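Local coordinates for endoglucanase, family GH5 (Zobellia galactanivorans, PDB 6GL2), which probably hydrolyses beta-linked glucans as a family GH5 endoglucanase dedicated to hemicellulose breakdown in a marine bacterium, at residues E38-D52 / K87-M100. Sequence-based numbering, arbitrary orientation.
Sequences ETAWGNPLTTKAMID and KVEAIANFALENEM
Phe94 lies flat beneath the first turn of helix 48-52. Lys48 N sits 3.4 Å above one face of the ring, toward its rim, and Lys48 CB completes a CH-pi contact 3.8 Å from the ring centroid; on the opposite face lies Ala90 O of Phe94's own helix. A broad, flat aromatic suits this slot between two backbones, and an alanine here would probably leave the helix start without its platform and Lys48's methylenes without a surface to lie on.

Deeper in, branched Ile51 divides its carbons: CG1 meets Phe94 CB at 3.9 Å, while CG2, anti to the backbone N, reaches Ala95 and the sulfur of Met100. The small Ala95 is consistent with the close approach here, 9.0 Å between the axes of 48-52 and 87-96. In the loop just before the helix, Thr46 lies against Ile91 CD1 in the conformer described.

Polar groups fasten both ends. Asn98 ND2 donates to Asp52 OD1 (2.9 Å, nearly straight at 172°), in its own amide plane and on the carboxylate's anti lone pair, and also to Phe94 O, two bonds that fix the amide's rotation. The same OD1 receives Lys48 NZ at 2.7 Å on its syn side, so a long lysine one turn earlier adds its charge to the grip. A water links Lys48 NZ to Asn98 OD1, weakly at the latter. At the other end Lys87 NZ forms a salt bridge with Glu38 OE1 (2.7 Å), tying the loop to the helix.

In a capping box, Thr47 OG1 accepts from Met50 N, and Thr47 N makes a weak return bond to Met50 SD; a short hydroxyl side chain suits this N-cap. A Schellman motif with Glu99 as C-prime residue ends the other helix. With Ala95 and Met100 packed on Leu62 of strand 61-64, this is the pairing of successive outer helices, crossing at -37°, in a TIM barrel.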
ATOM      1  N   GLU A  38     -13.366 -13.611  -3.092  1.00 12.37           N
ATOM      2  CA  GLU A  38     -12.843 -12.515  -2.343  1.00 11.53           C
ATOM      3  C   GLU A  38     -13.658 -12.243  -1.068  1.00 12.36           C
ATOM      4  O   GLU A  38     -13.286 -11.371  -0.271  1.00 12.22           O
ATOM      5  CB  GLU A  38     -12.784 -11.207  -3.176  1.00 13.39           C
ATOM      6  CG  GLU A  38     -14.059 -10.537  -3.517  1.00 15.88           C
ATOM      7  CD  GLU A  38     -14.655 -11.003  -4.829  1.00 18.43           C
ATOM      8  OE1 GLU A  38     -15.227 -10.125  -5.521  1.00 15.90           O
ATOM      9  OE2 GLU A  38     -14.549 -12.230  -5.223  1.00 19.75           O
ATOM     10  N   THR A  39     -14.727 -12.990  -0.839  1.00 11.13           N
ATOM     11  CA  THR A  39     -15.479 -12.922   0.456  1.00 12.40           C
ATOM     12  C   THR A  39     -14.986 -13.944   1.458  1.00 12.18           C
ATOM     13  O   THR A  39     -15.467 -13.938   2.597  1.00 13.19           O
ATOM     14  CB  THR A  39     -17.013 -13.008   0.272  1.00 12.83           C
ATOM     15  OG1 THR A  39     -17.338 -14.364  -0.111  1.00 15.17           O
ATOM     16  CG2 THR A  39     -17.546 -12.084  -0.757  1.00 13.55           C
ATOM     17  N   ALA A  40     -13.996 -14.750   1.105  1.00 12.83           N
ATOM     18  CA  ALA A  40     -13.613 -15.875   1.908  1.00 12.44           C
ATOM     19  C   ALA A  40     -13.008 -15.486   3.234  1.00 13.27           C
ATOM     20  O   ALA A  40     -12.931 -16.299   4.183  1.00 16.10           O
ATOM     21  CB  ALA A  40     -12.645 -16.756   1.130  1.00 14.54           C
ATOM     22  N   TRP A  41     -12.408 -14.313   3.348  1.00 12.07           N
ATOM     23  CA  TRP A  41     -11.811 -13.783   4.530  1.00 13.91           C
ATOM     24  C   TRP A  41     -12.783 -12.996   5.384  1.00 13.11           C
ATOM     25  O   TRP A  41     -12.343 -12.470   6.389  1.00 17.92           O
ATOM     26  CB  TRP A  41     -10.501 -13.083   4.303  1.00 13.63           C
ATOM     27  CG  TRP A  41      -9.381 -14.006   3.893  1.00 13.53           C
ATOM     28  CD1 TRP A  41      -9.456 -15.372   3.729  1.00 13.74           C
ATOM     29  CD2 TRP A  41      -8.034 -13.651   3.575  1.00 12.35           C
ATOM     30  NE1 TRP A  41      -8.212 -15.882   3.330  1.00 12.97           N
ATOM     31  CE2 TRP A  41      -7.314 -14.866   3.305  1.00 13.35           C
ATOM     32  CE3 TRP A  41      -7.377 -12.466   3.554  1.00 12.97           C
ATOM     33  CZ2 TRP A  41      -5.979 -14.845   3.004  1.00 14.01           C
ATOM     34  CZ3 TRP A  41      -6.068 -12.431   3.240  1.00 13.79           C
ATOM     35  CH2 TRP A  41      -5.360 -13.616   2.989  1.00 13.19           C
ATOM     36  N   GLY A  42     -14.056 -13.061   5.120  1.00 13.17           N
ATOM     37  CA  GLY A  42     -15.046 -12.537   6.057  1.00 14.80           C
ATOM     38  C   GLY A  42     -15.630 -11.200   5.720  1.00 12.69           C
ATOM     39  O   GLY A  42     -16.510 -10.759   6.481  1.00 14.73           O
ATOM     40  N   ASN A  43     -15.239 -10.549   4.619  1.00 10.42           N
ATOM     41  CA  ASN A  43     -15.786  -9.292   4.263  1.00 10.07           C
ATOM     42  C   ASN A  43     -16.726  -9.405   3.097  1.00 10.81           C
ATOM     43  O   ASN A  43     -16.455 -10.141   2.147  1.00 11.26           O
ATOM     44  CB  ASN A  43     -14.679  -8.294   3.977  1.00  9.65           C
ATOM     45  CG  ASN A  43     -13.927  -7.887   5.213  1.00  9.35           C
ATOM     46  OD1 ASN A  43     -14.520  -7.478   6.195  1.00 11.56           O
ATOM     47  ND2 ASN A  43     -12.618  -8.072   5.188  1.00 10.03           N
ATOM     48  N   PRO A  44     -17.826  -8.647   3.134  1.00 10.45           N
ATOM     49  CA  PRO A  44     -18.794  -8.686   2.030  1.00 10.41           C
ATOM     50  C   PRO A  44     -18.232  -8.107   0.766  1.00  9.93           C
ATOM     51  O   PRO A  44     -17.258  -7.338   0.832  1.00 11.08           O
ATOM     52  CB  PRO A  44     -19.944  -7.882   2.594  1.00 12.48           C
ATOM     53  CG  PRO A  44     -19.293  -6.849   3.521  1.00 13.28           C
ATOM     54  CD  PRO A  44     -18.220  -7.704   4.197  1.00 11.84           C
ATOM     55  N   LEU A  45     -18.897  -8.374  -0.345  1.00  9.92           N
ATOM     56  CA  LEU A  45     -18.641  -7.656  -1.571  1.00  9.72           C
ATOM     57  C   LEU A  45     -18.713  -6.194  -1.348  1.00  9.02           C
ATOM     58  O   LEU A  45     -19.681  -5.713  -0.863  1.00 10.12           O
ATOM     59  CB  LEU A  45     -19.575  -8.070  -2.738  1.00 11.39           C
ATOM     60  CG  LEU A  45     -19.518  -9.552  -3.160  1.00 13.83           C
ATOM     61  CD1 LEU A  45     -20.705  -9.819  -4.092  1.00 15.45           C
ATOM     62  CD2 LEU A  45     -18.213  -9.956  -3.848  1.00 15.58           C
ATOM     63  N   THR A  46     -17.699  -5.472  -1.767  0.50  7.77           N
ATOM     64  CA  THR A  46     -17.546  -4.052  -1.561  0.50  6.84           C
ATOM     65  C   THR A  46     -18.623  -3.317  -2.339  0.50  8.08           C
ATOM     66  O   THR A  46     -18.946  -3.647  -3.444  0.50  7.94           O
ATOM     67  CB  THR A  46     -16.104  -3.585  -1.840  0.50  5.06           C
ATOM     68  OG1 THR A  46     -15.215  -4.333  -0.949  0.50  4.19           O
ATOM     69  CG2 THR A  46     -15.931  -2.073  -1.347  0.50  5.30           C
ATOM     70  N   THR A  47     -19.189  -2.316  -1.708  1.00  8.65           N
ATOM     71  CA  THR A  47     -20.220  -1.462  -2.350  1.00  8.73           C
ATOM     72  C   THR A  47     -19.848  -0.024  -2.285  1.00  8.06           C
ATOM     73  O   THR A  47     -18.987   0.423  -1.467  1.00  8.73           O
ATOM     74  CB  THR A  47     -21.576  -1.619  -1.633  1.00  8.63           C
ATOM     75  OG1 THR A  47     -21.467  -1.082  -0.324  1.00 10.41           O
ATOM     76  CG2 THR A  47     -22.028  -3.055  -1.590  1.00 10.34           C
ATOM     77  N   LYS A  48     -20.478   0.797  -3.139  1.00  7.66           N
ATOM     78  CA  LYS A  48     -20.255   2.224  -3.089  1.00  8.25           C
ATOM     79  C   LYS A  48     -20.701   2.781  -1.758  1.00  8.98           C
ATOM     80  O   LYS A  48     -20.019   3.676  -1.225  1.00  9.10           O
ATOM     81  CB  LYS A  48     -21.027   2.935  -4.229  1.00  9.23           C
ATOM     82  CG  LYS A  48     -20.622   4.425  -4.273  1.00 10.89           C
ATOM     83  CD  LYS A  48     -21.123   5.179  -5.460  1.00 12.56           C
ATOM     84  CE  LYS A  48     -20.614   6.623  -5.466  1.00 11.65           C
ATOM     85  NZ  LYS A  48     -21.245   7.416  -4.364  1.00 12.14           N
ATOM     86  N   ALA A  49     -21.760   2.288  -1.157  1.00  8.46           N
ATOM     87  CA  ALA A  49     -22.214   2.741   0.111  1.00  9.48           C
ATOM     88  C   ALA A  49     -21.159   2.640   1.218  1.00  9.52           C
ATOM     89  O   ALA A  49     -21.009   3.478   2.087  1.00  9.79           O
ATOM     90  CB  ALA A  49     -23.521   2.003   0.522  1.00 11.18           C
ATOM     91  N   MET A  50     -20.322   1.595   1.154  1.00  9.07           N
ATOM     92  CA  MET A  50     -19.189   1.478   2.023  1.00  9.65           C
ATOM     93  C   MET A  50     -18.161   2.560   1.791  1.00  8.46           C
ATOM     94  O   MET A  50     -17.733   3.212   2.722  1.00  9.23           O
ATOM     95  CB  MET A  50     -18.519   0.099   1.920  1.00 10.53           C
ATOM     96  CG  MET A  50     -19.409  -1.037   2.339  1.00 11.43           C
ATOM     97  SD  MET A  50     -18.676  -2.643   1.838  1.00 10.16           S
ATOM     98  CE  MET A  50     -20.084  -3.781   1.997  1.00 13.85           C
ATOM     99  N   ILE A  51     -17.730   2.630   0.551  1.00  8.06           N
ATOM    100  CA  ILE A  51     -16.736   3.664   0.233  1.00  9.34           C
ATOM    101  C   ILE A  51     -17.189   5.069   0.520  1.00  9.00           C
ATOM    102  O   ILE A  51     -16.419   5.926   0.995  1.00  9.18           O
ATOM    103  CB  ILE A  51     -16.276   3.481  -1.220  1.00  9.74           C
ATOM    104  CG1 ILE A  51     -15.732   2.074  -1.481  1.00  9.64           C
ATOM    105  CG2 ILE A  51     -15.236   4.579  -1.544  1.00  9.61           C
ATOM    106  CD1 ILE A  51     -14.682   1.588  -0.485  1.00 11.34           C
ATOM    107  N   ASP A  52     -18.485   5.354   0.341  1.00  9.07           N
ATOM    108  CA  ASP A  52     -19.035   6.642   0.679  1.00  9.43           C
ATOM    109  C   ASP A  52     -18.776   7.004   2.143  1.00  8.06           C
ATOM    110  O   ASP A  52     -18.428   8.157   2.421  1.00  9.57           O
ATOM    111  CB  ASP A  52     -20.602   6.640   0.516  1.00  9.40           C
ATOM    112  CG  ASP A  52     -21.033   6.614  -0.926  1.00  9.40           C
ATOM    113  OD1 ASP A  52     -20.291   6.843  -1.895  1.00 11.44           O
ATOM    114  OD2 ASP A  52     -22.259   6.282  -1.112  1.00 10.76           O
ATOM    115  N   LYS A  87     -14.318  -5.919 -11.596  1.00  8.96           N
ATOM    116  CA  LYS A  87     -14.512  -5.707 -10.159  1.00  8.77           C
ATOM    117  C   LYS A  87     -13.568  -4.674  -9.555  1.00  8.54           C
ATOM    118  O   LYS A  87     -13.992  -3.867  -8.732  1.00 10.25           O
ATOM    119  CB  LYS A  87     -14.454  -7.004  -9.394  1.00 10.59           C
ATOM    120  CG  LYS A  87     -15.578  -7.975  -9.736  1.00 12.83           C
ATOM    121  CD  LYS A  87     -15.360  -9.311  -9.056  1.00 16.68           C
ATOM    122  CE  LYS A  87     -16.691  -9.897  -8.646  1.00 24.59           C
ATOM    123  NZ  LYS A  87     -16.603 -11.048  -7.674  1.00 25.46           N
ATOM    124  N   VAL A  88     -12.308  -4.787  -9.901  1.00  8.35           N
ATOM    125  CA  VAL A  88     -11.352  -3.828  -9.437  1.00  8.34           C
ATOM    126  C   VAL A  88     -11.776  -2.428  -9.873  1.00  9.40           C
ATOM    127  O   VAL A  88     -11.731  -1.451  -9.111  1.00  8.45           O
ATOM    128  CB  VAL A  88      -9.923  -4.178  -9.883  1.00  8.59           C
ATOM    129  CG1 VAL A  88      -8.956  -3.038  -9.505  1.00 10.04           C
ATOM    130  CG2 VAL A  88      -9.503  -5.547  -9.389  1.00 10.03           C
ATOM    131  N   GLU A  89     -12.097  -2.320 -11.181  1.00  8.70           N
ATOM    132  CA  GLU A  89     -12.467  -1.010 -11.717  1.00  8.13           C
ATOM    133  C   GLU A  89     -13.706  -0.427 -11.026  1.00  7.79           C
ATOM    134  O   GLU A  89     -13.760   0.769 -10.811  1.00  9.26           O
ATOM    135  CB  GLU A  89     -12.611  -1.165 -13.232  1.00  8.46           C
ATOM    136  CG  GLU A  89     -12.953   0.125 -13.939  1.00  9.89           C
ATOM    137  CD  GLU A  89     -12.786   0.080 -15.476  1.00 11.24           C
ATOM    138  OE1 GLU A  89     -12.965  -1.008 -16.006  1.00 11.59           O
ATOM    139  OE2 GLU A  89     -12.737   1.202 -16.095  1.00 13.73           O
ATOM    140  N   ALA A  90     -14.674  -1.272 -10.786  1.00  8.37           N
ATOM    141  CA  ALA A  90     -15.843  -0.777 -10.139  1.00  8.12           C
ATOM    142  C   ALA A  90     -15.540  -0.142  -8.777  1.00  8.81           C
ATOM    143  O   ALA A  90     -16.082   0.919  -8.464  1.00  9.42           O
ATOM    144  CB  ALA A  90     -16.846  -1.889  -9.980  1.00  9.56           C
ATOM    145  N   ILE A  91     -14.732  -0.823  -7.957  1.00  8.43           N
ATOM    146  CA  ILE A  91     -14.406  -0.277  -6.648  1.00  8.87           C
ATOM    147  C   ILE A  91     -13.587   0.976  -6.759  1.00  9.30           C
ATOM    148  O   ILE A  91     -13.766   1.972  -6.081  1.00  9.67           O
ATOM    149  CB  ILE A  91     -13.746  -1.328  -5.747  1.00  8.81           C
ATOM    150  CG1 ILE A  91     -14.602  -2.534  -5.558  1.00  9.21           C
ATOM    151  CG2 ILE A  91     -13.258  -0.716  -4.425  1.00 10.46           C
ATOM    152  CD1 ILE A  91     -13.911  -3.741  -4.983  1.00 10.95           C
ATOM    153  N   ALA A  92     -12.639   0.954  -7.696  1.00  7.81           N
ATOM    154  CA  ALA A  92     -11.880   2.170  -7.938  1.00  8.42           C
ATOM    155  C   ALA A  92     -12.766   3.381  -8.224  1.00  9.38           C
ATOM    156  O   ALA A  92     -12.554   4.496  -7.760  1.00  9.54           O
ATOM    157  CB  ALA A  92     -10.867   1.966  -9.058  1.00  9.53           C
ATOM    158  N   ASN A  93     -13.755   3.143  -9.083  1.00  9.46           N
ATOM    159  CA  ASN A  93     -14.720   4.217  -9.418  1.00  9.52           C
ATOM    160  C   ASN A  93     -15.549   4.621  -8.271  1.00  9.42           C
ATOM    161  O   ASN A  93     -15.826   5.818  -8.146  1.00 11.54           O
ATOM    162  CB  ASN A  93     -15.608   3.819 -10.607  1.00 10.51           C
ATOM    163  CG  ASN A  93     -14.883   4.088 -11.867  1.00 13.93           C
ATOM    164  OD1 ASN A  93     -14.347   3.247 -12.454  1.00 17.04           O
ATOM    165  ND2 ASN A  93     -14.640   5.377 -12.144  1.00 16.88           N
ATOM    166  N   PHE A  94     -15.874   3.747  -7.328  1.00  9.81           N
ATOM    167  CA  PHE A  94     -16.605   4.146  -6.119  1.00  9.67           C
ATOM    168  C   PHE A  94     -15.805   5.258  -5.415  1.00 10.09           C
ATOM    169  O   PHE A  94     -16.371   6.222  -4.878  1.00 11.65           O
ATOM    170  CB  PHE A  94     -16.799   3.060  -5.114  1.00  9.90           C
ATOM    171  CG  PHE A  94     -17.617   1.871  -5.555  1.00 11.24           C
ATOM    172  CD1 PHE A  94     -18.558   1.921  -6.530  1.00 11.25           C
ATOM    173  CD2 PHE A  94     -17.419   0.658  -4.911  1.00 11.08           C
ATOM    174  CE1 PHE A  94     -19.329   0.761  -6.890  1.00 12.35           C
ATOM    175  CE2 PHE A  94     -18.141  -0.452  -5.284  1.00 12.58           C
ATOM    176  CZ  PHE A  94     -19.055  -0.332  -6.222  1.00 12.44           C
ATOM    177  N   ALA A  95     -14.521   5.072  -5.258  1.00  9.28           N
ATOM    178  CA  ALA A  95     -13.591   6.025  -4.641  1.00  9.07           C
ATOM    179  C   ALA A  95     -13.426   7.297  -5.443  1.00  9.11           C
ATOM    180  O   ALA A  95     -13.505   8.432  -4.937  1.00  9.69           O
ATOM    181  CB  ALA A  95     -12.275   5.383  -4.310  1.00 10.90           C
ATOM    182  N   LEU A  96     -13.135   7.121  -6.728  1.00  8.77           N
ATOM    183  CA  LEU A  96     -12.937   8.284  -7.586  1.00  9.20           C
ATOM    184  C   LEU A  96     -14.130   9.172  -7.641  1.00  9.74           C
ATOM    185  O   LEU A  96     -13.999  10.427  -7.616  1.00 11.52           O
ATOM    186  CB  LEU A  96     -12.529   7.887  -9.040  1.00  9.89           C
ATOM    187  CG  LEU A  96     -11.162   7.180  -9.136  1.00 11.13           C
ATOM    188  CD1 LEU A  96     -11.031   6.461 -10.514  1.00 13.04           C
ATOM    189  CD2 LEU A  96      -9.954   8.122  -8.850  1.00 11.86           C
ATOM    190  N   GLU A  97     -15.320   8.629  -7.649  1.00 10.47           N
ATOM    191  CA  GLU A  97     -16.626   9.376  -7.595  0.50 10.30           C
ATOM    192  C   GLU A  97     -16.812  10.162  -6.342  1.00 11.96           C
ATOM    193  O   GLU A  97     -17.614  11.119  -6.293  1.00 14.02           O
ATOM    194  CB  GLU A  97     -17.794   8.405  -7.742  0.50  9.78           C
ATOM    195  CG  GLU A  97     -17.927   7.853  -9.152  0.50  9.54           C
ATOM    196  CD  GLU A  97     -18.654   6.556  -9.274  0.50 10.85           C
ATOM    197  OE1 GLU A  97     -19.282   6.100  -8.301  0.50 12.45           O
ATOM    198  OE2 GLU A  97     -18.538   6.040 -10.426  0.50 10.87           O
ATOM    199  N   ASN A  98     -16.113   9.794  -5.259  1.00 10.65           N
ATOM    200  CA  ASN A  98     -16.074  10.430  -3.987  1.00  9.70           C
ATOM    201  C   ASN A  98     -14.940  11.447  -3.906  1.00 10.16           C
ATOM    202  O   ASN A  98     -14.606  11.884  -2.807  1.00 11.88           O
ATOM    203  CB  ASN A  98     -16.006   9.406  -2.855  1.00 10.55           C
ATOM    204  CG  ASN A  98     -17.351   8.901  -2.427  1.00 10.30           C
ATOM    205  OD1 ASN A  98     -18.146   9.623  -1.768  1.00 13.21           O
ATOM    206  ND2 ASN A  98     -17.683   7.664  -2.751  1.00  9.84           N
ATOM    207  N   GLU A  99     -14.303  11.718  -5.037  1.00 10.69           N
ATOM    208  CA  GLU A  99     -13.235  12.684  -5.085  1.00 12.34           C
ATOM    209  C   GLU A  99     -11.946  12.193  -4.415  1.00 10.99           C
ATOM    210  O   GLU A  99     -11.112  13.020  -4.028  1.00 13.25           O
ATOM    211  CB  GLU A  99     -13.672  14.088  -4.595  1.00 16.09           C
ATOM    212  CG  GLU A  99     -14.901  14.600  -5.370  1.00 19.67           C
ATOM    213  CD  GLU A  99     -14.597  14.620  -6.860  1.00 23.17           C
ATOM    214  OE1 GLU A  99     -13.775  15.462  -7.271  0.50 28.21           O
ATOM    215  OE2 GLU A  99     -15.134  13.807  -7.618  0.50 29.61           O
ATOM    216  N   MET A 100     -11.807  10.899  -4.186  1.00  9.49           N
ATOM    217  CA  MET A 100     -10.627  10.317  -3.551  1.00  9.46           C
ATOM    218  C   MET A 100      -9.568   9.933  -4.568  1.00  8.91           C
ATOM    219  O   MET A 100      -9.835   9.692  -5.736  1.00 10.34           O
ATOM    220  CB  MET A 100     -11.029   9.071  -2.765  1.00  9.40           C
ATOM    221  CG  MET A 100     -12.077   9.331  -1.686  1.00 10.16           C
ATOM    222  SD  MET A 100     -12.656   7.795  -0.936  1.00 12.15           S
ATOM    223  CE  MET A 100     -11.303   7.523   0.240  1.00 12.26           C
TER
HETATM  224  O   HOH W   1     -20.521  10.088  -4.041  0.94 22.48           O